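Local coordinates for protein snaclec rhodocytin subunit alpha (Agkistrodon rhodostoma, PDB 3BX4) that elicits platelet aggregation by binding the C-type lectin receptor CLEC1B (CLEC2), which sets off Syk recruitment and activation of PLC-gamma-2, at residues S10-Q14 with H15-A19; V54-L57 with I58-D62; V119-Y122 with C123-H127; S85-S88 with D89-V93. All coordinates share one frame; numbering follows the deposited sequence.

In the fold
The four contacts are local ones (a hairpin, a helix end and two turns) spread along one C-type lectin fold whose central loop is drawn far out from the body. Contacts 1 and 2 lie about 12 Å apart between centres and touch: Leu57 of the helix packs on Ser10 and Tyr17 of the hairpin, and Lys61 on Ala19. Contact 3 sits about 19 Å from contact 2 and about 23 Å from contact 1, centre to centre, where strand 118-121 turns back towards strand 127-133 of the sheet that contact 1 also reaches. Contact 4 is remote, about 30 Å from the chain's centre and about 44 Å from contact 1 between centres, on an extended loop that meets another protein chain.

Contact 1: S10-Q14 with H15-A19; sequences SPYDQ and HCYQA
Ser10 and Tyr17 face each other across a tight antiparallel hairpin and exchange two backbone hydrogen bonds, Ser10 N to Tyr17 O at 2.8 Å and Tyr17 N to Ser10 O, the former the straighter at 165°. Tyr12 and His15 form the second hydrogen-bonded pair, closing a type II' turn through Asp13 and Gln14; Pro11 and Cys16 form the non-hydrogen-bonded pair between them. Two CA-H...O contacts, Cys16 CA to Ser10 O and Pro11 CA to His15 O, supplement the ladder.

Apolar packing joins the tyrosines: Tyr12 CB comes within 3.6 Å of Tyr17 CE1, and Tyr17 OH lies at the edge of the Tyr12 ring. At the turn, Gln14 CG sits over one face of the His15 imidazole, 4.0 Å from the ring centroid, a CH-pi contact. The bend of Gln14 at chi2 (-87°) brings its amide alongside the ring, the planes 34° apart.

Water completes the polar set. One molecule donates to Tyr17 OH at 2.6 Å and also bonds His15 ND1 at 2.8 Å; a second donates to both Asp13 O and His15 O.

The hairpin borders the lectin sheet, strand 15-21 pairing with strand 127-133. Phe53 of helix 48-59 stacks on Tyr12 and meets the Tyr17 ring, Glu50 bonds Tyr17 OH, and Cys16 is disulfide-linked to Cys5.

Contact 2: V54-L57 with I58-D62; sequences VSWL and ISQKD
Trp56 and Gln60, one helical turn apart, stack flat on each other: the Gln60 amide and the indole planes are 10° apart. Gln60 CG lies over one face of the six-membered ring, 3.8 Å from its centroid, a CH-pi contact displaced toward the rim. Beyond it the amide carbon follows the ring, with Gln60 CD 3.6 Å from Trp56 CZ2. Two torsions account for the overlap: Trp56 holds CG anti to its own backbone N (chi1 175°), while Gln60 folds back at chi2 (-79°). The same two residues are joined through the backbone, Gln60 N donating to Trp56 O at 2.8 Å; a longer, weak bond from Gln60 N also reaches Leu57 O.

This is the C-terminal end of helix 48-59, one of the two helices of the C-type lectin fold. Ser59 doubles a helical bond: its N and its OG both donate to Ser55 O, at 3.0 Å and 3.1 Å, from opposite faces of that carbonyl's plane.

Ile58 belongs to the buried side. Its N donates to Val54 O at 3.1 Å, and its CD1 meets Val54 CG1 at 4.0 Å, the two side chains crossing at a slant. Both residues pack on Leu109 of strand 106-110, and Ile58 also reaches Val130 of strand 127-133.

Contact 3: V119-Y122 with C123-H127; sequences VNYY and CEQMH
Tyr121 and Tyr122 receive the side chain of Gln125 differently. Gln125 OE1 lies at the edge of the Tyr121 ring, near its plane and 3.1 Å from CE1, the amide standing almost upright to that ring, with 82° between planes. Extended beyond CG (chi2 -165°), the Gln125 chain carries its amide out to this edge. Against Tyr122 the Gln125 side chain runs alongside, pointing the same way, with amide and ring planes 17° apart and Gln125 NE2 3.7 Å from Tyr122 CD1. The tyrosines also touch, Tyr122 CD1 over the centre of the Tyr121 ring.

Bonds at both ends fix which way round the amide sits. His127 NE2 donates to Gln125 OE1 at 2.9 Å, on a lone pair in the carbonyl plane, while water accepts from Gln125 NE2 and bonds Tyr121 OH, each at 2.7 Å.

The type I turn from Tyr122 to Gln125, closed by Gln125 N donating to Tyr122 O at 3.0 Å, brings the groups together. Further out, Glu67 bonds His127 ND1, and Tyr69 stacks on Tyr121 and meets His127 edge-to-face.

The turn links strand 118-121 to strand 127-133, and Cys106-Cys123, a conserved disulfide of the C-type lectin domain, joins it to strand 106-110.

Contact 4: S85-S88 with D89-V93; sequences SEWS and DGSSV
Trp87 N donates to Ser91 O at 2.8 Å, nearly in line with the C=O, one of three backbone bonds across a small hairpin-like turn at the surface. Val93 N reaches Ser85 O at 3.0 Å from above the carbonyl plane, so that Glu86 and Ser92 sit opposite each other between these bonds in a single backbone bridge. The Glu86 CA-H also points to Ser91 O.

The reversal itself is a type I turn, Trp87 to Gly90, closed by Gly90 N to Trp87 O. An Asx turn overlaps it: Asp89 OD2 accepts from Ser91 N at 2.9 Å (165° at the hydrogen). The Asp89 chi1 of 71°, with CG between the backbone N and carbonyl carbon, presents OD2 to that N-H, and OD2 also lies 3.4 Å from Trp87 CB. Together these turns shape the tip of the long loop between strands 69-76 and 106-110, extended here as in the domain-swapped dimers of snaclecs.

Over one face of the Trp87 indole lies Val93 CG2, 3.9 Å from the five-membered ring's centroid in a CH-pi contact, the side chains crossing nearly at right angles. Ser92 O meets the ring at its edge. The chain of another protein packs on Trp87 and Val93, and its polar side chains bond Asp89 OD1 and Ser91 OG.

Contact 1: S10-Q14 with H15-A19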
loop_
_atom_site.group_PDB
_atom_site.type_symbol
_atom_site.label_atom_id
_atom_site.label_comp_id
_atom_site.label_asym_id
_atom_site.label_seq_id
_atom_site.Cartn_x
_atom_site.Cartn_y
_atom_site.Cartn_z
ATOM N N SER C 10 -25.056 8.413 12.411
ATOM C CA SER C 10 -26.349 7.683 12.323
ATOM C C SER C 10 -26.189 6.327 12.983
ATOM O O SER C 10 -25.253 5.649 12.656
ATOM C CB SER C 10 -26.732 7.472 10.902
ATOM O OG SER C 10 -27.078 8.755 10.308
ATOM N N PRO C 11 -27.149 5.973 13.834
ATOM C CA PRO C 11 -27.055 4.660 14.536
ATOM C C PRO C 11 -27.638 3.526 13.706
ATOM O O PRO C 11 -28.696 3.710 13.063
ATOM C CB PRO C 11 -27.879 4.925 15.809
ATOM C CG PRO C 11 -29.019 5.883 15.387
ATOM C CD PRO C 11 -28.303 6.788 14.316
ATOM N N TYR C 12 -26.980 2.355 13.745
ATOM C CA TYR C 12 -27.547 1.128 13.206
ATOM C C TYR C 12 -26.959 0.046 14.087
ATOM O O TYR C 12 -25.769 0.024 14.311
ATOM C CB TYR C 12 -27.207 0.901 11.748
ATOM C CG TYR C 12 -27.660 -0.425 11.256
ATOM C CD1 TYR C 12 -29.009 -0.623 10.908
ATOM C CD2 TYR C 12 -26.782 -1.496 11.183
ATOM C CE1 TYR C 12 -29.464 -1.890 10.476
ATOM C CE2 TYR C 12 -27.233 -2.774 10.734
ATOM C CZ TYR C 12 -28.575 -2.933 10.424
ATOM O OH TYR C 12 -29.110 -4.146 10.002
ATOM N N ASP C 13 -27.820 -0.841 14.608
ATOM C CA ASP C 13 -27.342 -1.858 15.600
ATOM C C ASP C 13 -26.468 -1.183 16.686
ATOM O O ASP C 13 -26.930 -0.192 17.265
ATOM C CB ASP C 13 -26.696 -3.044 14.903
ATOM C CG ASP C 13 -27.711 -3.906 14.101
ATOM O OD1 ASP C 13 -28.900 -3.566 14.002
ATOM O OD2 ASP C 13 -27.255 -4.945 13.545
ATOM N N GLN C 14 -25.262 -1.710 16.993
ATOM C CA GLN C 14 -24.454 -1.139 18.079
ATOM C C GLN C 14 -23.396 -0.139 17.584
ATOM O O GLN C 14 -22.566 0.316 18.362
ATOM C CB GLN C 14 -23.764 -2.256 18.909
ATOM C CG GLN C 14 -22.628 -2.919 18.208
ATOM C CD GLN C 14 -22.993 -4.119 17.307
ATOM O OE1 GLN C 14 -23.903 -4.062 16.461
ATOM N NE2 GLN C 14 -22.235 -5.229 17.482
ATOM N N HIS C 15 -23.466 0.205 16.301
ATOM C CA HIS C 15 -22.415 1.076 15.692
ATOM C C HIS C 15 -23.019 2.407 15.260
ATOM O O HIS C 15 -24.227 2.587 15.154
ATOM C CB HIS C 15 -21.776 0.383 14.480
ATOM C CG HIS C 15 -20.948 -0.825 14.821
ATOM N ND1 HIS C 15 -21.454 -2.101 14.746
ATOM C CD2 HIS C 15 -19.669 -0.939 15.245
ATOM C CE1 HIS C 15 -20.515 -2.966 15.110
ATOM N NE2 HIS C 15 -19.422 -2.290 15.413
ATOM N N CYS C 16 -22.098 3.351 14.998
ATOM C CA CYS C 16 -22.467 4.686 14.481
ATOM C C CYS C 16 -21.784 4.838 13.108
ATOM O O CYS C 16 -20.648 4.410 12.876
ATOM C CB CYS C 16 -21.936 5.794 15.400
ATOM S SG CYS C 16 -22.629 5.617 17.079
ATOM N N TYR C 17 -22.467 5.541 12.194
ATOM C CA TYR C 17 -21.953 5.570 10.841
ATOM C C TYR C 17 -22.082 7.003 10.302
ATOM O O TYR C 17 -22.969 7.762 10.704
ATOM C CB TYR C 17 -22.823 4.703 9.919
ATOM C CG TYR C 17 -22.861 3.243 10.241
ATOM C CD1 TYR C 17 -23.592 2.819 11.367
ATOM C CD2 TYR C 17 -22.205 2.323 9.455
ATOM C CE1 TYR C 17 -23.649 1.440 11.690
ATOM C CE2 TYR C 17 -22.239 0.963 9.783
ATOM C CZ TYR C 17 -23.013 0.565 10.907
ATOM O OH TYR C 17 -23.046 -0.808 11.280
ATOM N N GLN C 18 -21.202 7.338 9.385
ATOM C CA GLN C 18 -21.383 8.662 8.707
ATOM C C GLN C 18 -20.810 8.571 7.328
ATOM O O GLN C 18 -19.700 8.109 7.127
ATOM C CB GLN C 18 -20.745 9.805 9.522
ATOM C CG GLN C 18 -21.013 11.222 8.853
ATOM C CD GLN C 18 -20.600 12.371 9.719
ATOM O OE1 GLN C 18 -20.151 12.236 10.897
ATOM N NE2 GLN C 18 -20.774 13.548 9.171
ATOM N N ALA C 19 -21.564 9.119 6.330
ATOM C CA ALA C 19 -21.094 9.130 4.944
ATOM C C ALA C 19 -20.546 10.558 4.675
ATOM O O ALA C 19 -21.188 11.518 5.087
ATOM C CB ALA C 19 -22.227 8.852 4.002
HETATM O O HOH W 1 -23.792 -2.414 13.156
HETATM O O HOH W 2 -25.944 2.360 17.286
#

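Contact 2: V54-L57 with I58-D62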
loop_
_atom_site.group_PDB
_atom_site.type_symbol
_atom_site.label_atom_id
_atom_site.label_comp_id
_atom_site.label_asym_id
_atom_site.label_seq_id
_atom_site.Cartn_x
_atom_site.Cartn_y
_atom_site.Cartn_z
ATOM N N VAL C 54 -26.300 0.747 4.991
ATOM C CA VAL C 54 -25.248 1.600 4.376
ATOM C C VAL C 54 -25.738 2.167 3.016
ATOM O O VAL C 54 -25.504 3.339 2.713
ATOM C CB VAL C 54 -23.894 0.931 4.278
ATOM C CG1 VAL C 54 -22.843 1.837 3.470
ATOM C CG2 VAL C 54 -23.365 0.629 5.702
ATOM N N SER C 55 -26.423 1.344 2.227
ATOM C CA SER C 55 -26.970 1.830 0.942
ATOM C C SER C 55 -27.933 3.003 1.184
ATOM O O SER C 55 -27.872 4.058 0.509
ATOM C CB SER C 55 -27.632 0.670 0.191
ATOM O OG SER C 55 -28.265 1.180 -0.970
ATOM N N TRP C 56 -28.834 2.844 2.166
ATOM C CA TRP C 56 -29.804 3.877 2.557
ATOM C C TRP C 56 -29.115 5.171 3.033
ATOM O O TRP C 56 -29.466 6.305 2.639
ATOM C CB TRP C 56 -30.692 3.307 3.696
ATOM C CG TRP C 56 -31.647 4.330 4.265
ATOM C CD1 TRP C 56 -32.833 4.768 3.715
ATOM C CD2 TRP C 56 -31.471 5.067 5.474
ATOM N NE1 TRP C 56 -33.399 5.718 4.532
ATOM C CE2 TRP C 56 -32.594 5.912 5.624
ATOM C CE3 TRP C 56 -30.472 5.068 6.472
ATOM C CZ2 TRP C 56 -32.761 6.764 6.739
ATOM C CZ3 TRP C 56 -30.612 5.929 7.583
ATOM C CH2 TRP C 56 -31.761 6.765 7.708
ATOM N N LEU C 57 -28.058 5.012 3.830
ATOM C CA LEU C 57 -27.336 6.124 4.429
ATOM C C LEU C 57 -26.744 6.952 3.274
ATOM O O LEU C 57 -26.755 8.132 3.346
ATOM C CB LEU C 57 -26.195 5.591 5.322
ATOM C CG LEU C 57 -25.433 6.656 6.165
ATOM C CD1 LEU C 57 -26.196 7.097 7.397
ATOM C CD2 LEU C 57 -24.082 6.063 6.535
ATOM N N ILE C 58 -26.204 6.302 2.259
ATOM C CA ILE C 58 -25.528 7.009 1.152
ATOM C C ILE C 58 -26.644 7.710 0.373
ATOM O O ILE C 58 -26.500 8.889 -0.043
ATOM C CB ILE C 58 -24.766 6.039 0.254
ATOM C CG1 ILE C 58 -23.546 5.442 1.009
ATOM C CG2 ILE C 58 -24.394 6.741 -1.057
ATOM C CD1 ILE C 58 -22.894 4.255 0.319
ATOM N N SER C 59 -27.746 6.998 0.202
ATOM C CA SER C 59 -28.912 7.550 -0.501
ATOM C C SER C 59 -29.526 8.761 0.210
ATOM O O SER C 59 -30.106 9.629 -0.461
ATOM C CB SER C 59 -29.916 6.432 -0.757
ATOM O OG SER C 59 -29.313 5.579 -1.751
ATOM N N GLN C 60 -29.355 8.880 1.527
ATOM C CA GLN C 60 -29.826 10.030 2.316
ATOM C C GLN C 60 -28.974 11.317 2.157
ATOM O O GLN C 60 -29.391 12.409 2.564
ATOM C CB GLN C 60 -29.840 9.647 3.789
ATOM C CG GLN C 60 -30.975 8.709 4.159
ATOM C CD GLN C 60 -32.300 9.438 4.328
ATOM O OE1 GLN C 60 -32.478 10.239 5.265
ATOM N NE2 GLN C 60 -33.238 9.147 3.434
ATOM N N LYS C 61 -27.774 11.165 1.583
ATOM C CA LYS C 61 -26.776 12.229 1.481
ATOM C C LYS C 61 -26.967 12.964 0.140
ATOM O O LYS C 61 -26.645 12.456 -0.924
ATOM C CB LYS C 61 -25.361 11.634 1.637
ATOM C CG LYS C 61 -24.665 12.010 2.951
ATOM C CD LYS C 61 -23.509 12.947 2.722
ATOM C CE LYS C 61 -23.460 14.050 3.746
ATOM N NZ LYS C 61 -22.638 15.193 3.270
ATOM N N ASP C 62 -27.558 14.151 0.213
ATOM C CA ASP C 62 -27.831 14.986 -0.952
ATOM C C ASP C 62 -26.541 15.328 -1.741
ATOM O O ASP C 62 -26.510 15.276 -2.981
ATOM C CB ASP C 62 -28.545 16.278 -0.494
ATOM C CG ASP C 62 -29.866 16.003 0.211
ATOM O OD1 ASP C 62 -30.483 14.947 -0.045
ATOM O OD2 ASP C 62 -30.290 16.848 1.025
#

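Contact 3: V119-Y122 with C123-H127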
loop_
_atom_site.group_PDB
_atom_site.type_symbol
_atom_site.label_atom_id
_atom_site.label_comp_id
_atom_site.label_asym_id
_atom_site.label_seq_id
_atom_site.Cartn_x
_atom_site.Cartn_y
_atom_site.Cartn_z
ATOM N N VAL C 119 -17.489 -3.774 -5.245
ATOM C CA VAL C 119 -16.641 -3.840 -6.424
ATOM C C VAL C 119 -15.204 -3.444 -5.981
ATOM O O VAL C 119 -15.075 -2.772 -4.979
ATOM C CB VAL C 119 -17.146 -2.884 -7.555
ATOM C CG1 VAL C 119 -18.596 -3.242 -7.960
ATOM C CG2 VAL C 119 -17.095 -1.431 -7.154
ATOM N N ASN C 120 -14.170 -3.867 -6.708
ATOM C CA ASN C 120 -12.832 -3.393 -6.446
ATOM C C ASN C 120 -12.531 -2.223 -7.367
ATOM O O ASN C 120 -13.028 -2.165 -8.515
ATOM C CB ASN C 120 -11.749 -4.503 -6.476
ATOM C CG ASN C 120 -11.557 -5.139 -7.849
ATOM O OD1 ASN C 120 -12.514 -5.591 -8.490
ATOM N ND2 ASN C 120 -10.301 -5.169 -8.299
ATOM N N TYR C 121 -11.762 -1.276 -6.863
ATOM C CA TYR C 121 -11.469 -0.102 -7.743
ATOM C C TYR C 121 -10.104 0.441 -7.384
ATOM O O TYR C 121 -9.403 -0.032 -6.519
ATOM C CB TYR C 121 -12.572 0.967 -7.612
ATOM C CG TYR C 121 -12.778 1.782 -8.899
ATOM C CD1 TYR C 121 -12.680 3.177 -8.889
ATOM C CD2 TYR C 121 -13.029 1.140 -10.134
ATOM C CE1 TYR C 121 -12.831 3.930 -10.120
ATOM C CE2 TYR C 121 -13.187 1.906 -11.374
ATOM C CZ TYR C 121 -13.126 3.274 -11.295
ATOM O OH TYR C 121 -13.241 4.003 -12.482
ATOM N N TYR C 122 -9.723 1.543 -8.020
ATOM C CA TYR C 122 -8.378 2.023 -7.948
ATOM C C TYR C 122 -8.144 2.837 -6.659
ATOM O O TYR C 122 -8.673 3.915 -6.482
ATOM C CB TYR C 122 -8.223 2.967 -9.175
ATOM C CG TYR C 122 -8.325 2.179 -10.452
ATOM C CD1 TYR C 122 -9.499 2.167 -11.214
ATOM C CD2 TYR C 122 -7.256 1.374 -10.855
ATOM C CE1 TYR C 122 -9.593 1.413 -12.431
ATOM C CE2 TYR C 122 -7.319 0.659 -12.012
ATOM C CZ TYR C 122 -8.471 0.684 -12.801
ATOM O OH TYR C 122 -8.484 -0.114 -13.912
ATOM N N CYS C 123 -7.334 2.299 -5.742
ATOM C CA CYS C 123 -7.094 2.908 -4.410
ATOM C C CYS C 123 -6.715 4.374 -4.352
ATOM O O CYS C 123 -7.086 5.068 -3.438
ATOM C CB CYS C 123 -5.950 2.155 -3.736
ATOM S SG CYS C 123 -6.349 0.397 -3.382
ATOM N N GLU C 124 -6.003 4.829 -5.373
ATOM C CA GLU C 124 -5.468 6.203 -5.387
ATOM C C GLU C 124 -6.459 7.196 -5.937
ATOM O O GLU C 124 -6.120 8.403 -5.933
ATOM C CB GLU C 124 -4.142 6.255 -6.173
ATOM C CG GLU C 124 -3.020 5.490 -5.429
ATOM C CD GLU C 124 -2.770 5.922 -3.924
ATOM O OE1 GLU C 124 -2.852 7.118 -3.556
ATOM O OE2 GLU C 124 -2.451 5.035 -3.079
ATOM N N GLN C 125 -7.650 6.729 -6.341
ATOM C CA GLN C 125 -8.702 7.671 -6.776
ATOM C C GLN C 125 -9.474 8.245 -5.596
ATOM O O GLN C 125 -9.769 7.593 -4.561
ATOM C CB GLN C 125 -9.688 7.033 -7.743
ATOM C CG GLN C 125 -9.093 6.708 -9.096
ATOM C CD GLN C 125 -10.188 6.441 -10.084
ATOM O OE1 GLN C 125 -11.371 6.698 -9.811
ATOM N NE2 GLN C 125 -9.817 5.868 -11.220
ATOM N N MET C 126 -9.820 9.501 -5.704
ATOM C CA MET C 126 -10.547 10.244 -4.677
ATOM C C MET C 126 -12.043 10.062 -4.844
ATOM O O MET C 126 -12.660 10.378 -5.884
ATOM C CB MET C 126 -10.148 11.782 -4.740
ATOM C CG MET C 126 -8.688 12.060 -4.355
ATOM S SD MET C 126 -8.211 13.681 -5.152
ATOM C CE MET C 126 -8.998 14.679 -3.974
ATOM N N HIS C 127 -12.658 9.552 -3.789
ATOM C CA HIS C 127 -14.100 9.343 -3.742
ATOM C C HIS C 127 -14.637 9.613 -2.347
ATOM O O HIS C 127 -13.895 9.637 -1.396
ATOM C CB HIS C 127 -14.495 7.916 -4.217
ATOM C CG HIS C 127 -14.143 7.644 -5.652
ATOM N ND1 HIS C 127 -14.889 8.150 -6.699
ATOM C CD2 HIS C 127 -13.046 7.082 -6.206
ATOM C CE1 HIS C 127 -14.284 7.864 -7.840
ATOM N NE2 HIS C 127 -13.194 7.164 -7.575
HETATM O O HOH W 3 -10.905 4.846 -13.519
#

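Contact 4: S85-S88 with D89-V93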
loop_
_atom_site.group_PDB
_atom_site.type_symbol
_atom_site.label_atom_id
_atom_site.label_comp_id
_atom_site.label_asym_id
_atom_site.label_seq_id
_atom_site.Cartn_x
_atom_site.Cartn_y
_atom_site.Cartn_z
ATOM N N SER C 85 -1.262 -16.220 -9.308
ATOM C CA SER C 85 0.147 -16.545 -9.259
ATOM C C SER C 85 0.575 -17.680 -10.198
ATOM O O SER C 85 1.774 -17.994 -10.239
ATOM C CB SER C 85 0.566 -16.879 -7.850
ATOM O OG SER C 85 -0.141 -18.041 -7.447
ATOM N N GLU C 86 -0.383 -18.277 -10.909
ATOM C CA GLU C 86 -0.074 -19.256 -11.964
ATOM C C GLU C 86 -0.720 -18.943 -13.293
ATOM O O GLU C 86 -1.908 -18.604 -13.363
ATOM C CB GLU C 86 -0.563 -20.653 -11.544
ATOM C CG GLU C 86 0.384 -21.402 -10.719
ATOM C CD GLU C 86 -0.013 -22.895 -10.633
ATOM O OE1 GLU C 86 -0.740 -23.419 -11.525
ATOM O OE2 GLU C 86 0.428 -23.536 -9.654
ATOM N N TRP C 87 0.050 -19.116 -14.359
ATOM C CA TRP C 87 -0.490 -19.043 -15.707
ATOM C C TRP C 87 -1.393 -20.237 -15.977
ATOM O O TRP C 87 -1.321 -21.246 -15.251
ATOM C CB TRP C 87 0.654 -19.089 -16.728
ATOM C CG TRP C 87 1.578 -17.866 -16.647
ATOM C CD1 TRP C 87 2.720 -17.764 -15.932
ATOM C CD2 TRP C 87 1.398 -16.610 -17.337
ATOM N NE1 TRP C 87 3.327 -16.526 -16.173
ATOM C CE2 TRP C 87 2.496 -15.785 -16.972
ATOM C CE3 TRP C 87 0.436 -16.129 -18.218
ATOM C CZ2 TRP C 87 2.661 -14.511 -17.466
ATOM C CZ3 TRP C 87 0.589 -14.829 -18.705
ATOM C CH2 TRP C 87 1.680 -14.047 -18.308
ATOM N N SER C 88 -2.236 -20.120 -16.978
ATOM C CA SER C 88 -3.152 -21.236 -17.349
ATOM C C SER C 88 -2.390 -22.506 -17.745
ATOM O O SER C 88 -2.938 -23.644 -17.600
ATOM C CB SER C 88 -4.171 -20.862 -18.398
ATOM O OG SER C 88 -3.558 -20.571 -19.628
ATOM N N ASP C 89 -1.159 -22.323 -18.224
ATOM C CA ASP C 89 -0.270 -23.447 -18.524
ATOM C C ASP C 89 0.386 -24.061 -17.290
ATOM O O ASP C 89 1.141 -25.020 -17.407
ATOM C CB ASP C 89 0.739 -23.106 -19.619
ATOM C CG ASP C 89 1.830 -22.113 -19.165
ATOM O OD1 ASP C 89 2.476 -21.547 -20.077
ATOM O OD2 ASP C 89 2.048 -21.929 -17.935
ATOM N N GLY C 90 0.074 -23.543 -16.106
ATOM C CA GLY C 90 0.610 -24.142 -14.888
ATOM C C GLY C 90 1.896 -23.566 -14.363
ATOM O O GLY C 90 2.262 -23.838 -13.227
ATOM N N SER C 91 2.597 -22.779 -15.167
ATOM C CA SER C 91 3.864 -22.218 -14.703
ATOM C C SER C 91 3.583 -21.040 -13.739
ATOM O O SER C 91 2.510 -20.399 -13.816
ATOM C CB SER C 91 4.740 -21.787 -15.870
ATOM O OG SER C 91 4.118 -20.783 -16.610
ATOM N N SER C 92 4.540 -20.784 -12.864
ATOM C CA SER C 92 4.445 -19.711 -11.877
ATOM C C SER C 92 4.697 -18.383 -12.547
ATOM O O SER C 92 5.469 -18.291 -13.504
ATOM C CB SER C 92 5.484 -19.876 -10.765
ATOM O OG SER C 92 5.034 -20.890 -9.912
ATOM N N VAL C 93 4.063 -17.348 -12.007
ATOM C CA VAL C 93 4.284 -15.999 -12.535
ATOM C C VAL C 93 5.581 -15.418 -11.894
ATOM O O VAL C 93 5.728 -15.366 -10.663
ATOM C CB VAL C 93 3.048 -15.082 -12.252
ATOM C CG1 VAL C 93 3.354 -13.626 -12.662
ATOM C CG2 VAL C 93 1.791 -15.545 -13.002
HETATM O O HOH W 4 -0.783 -19.793 -19.772
#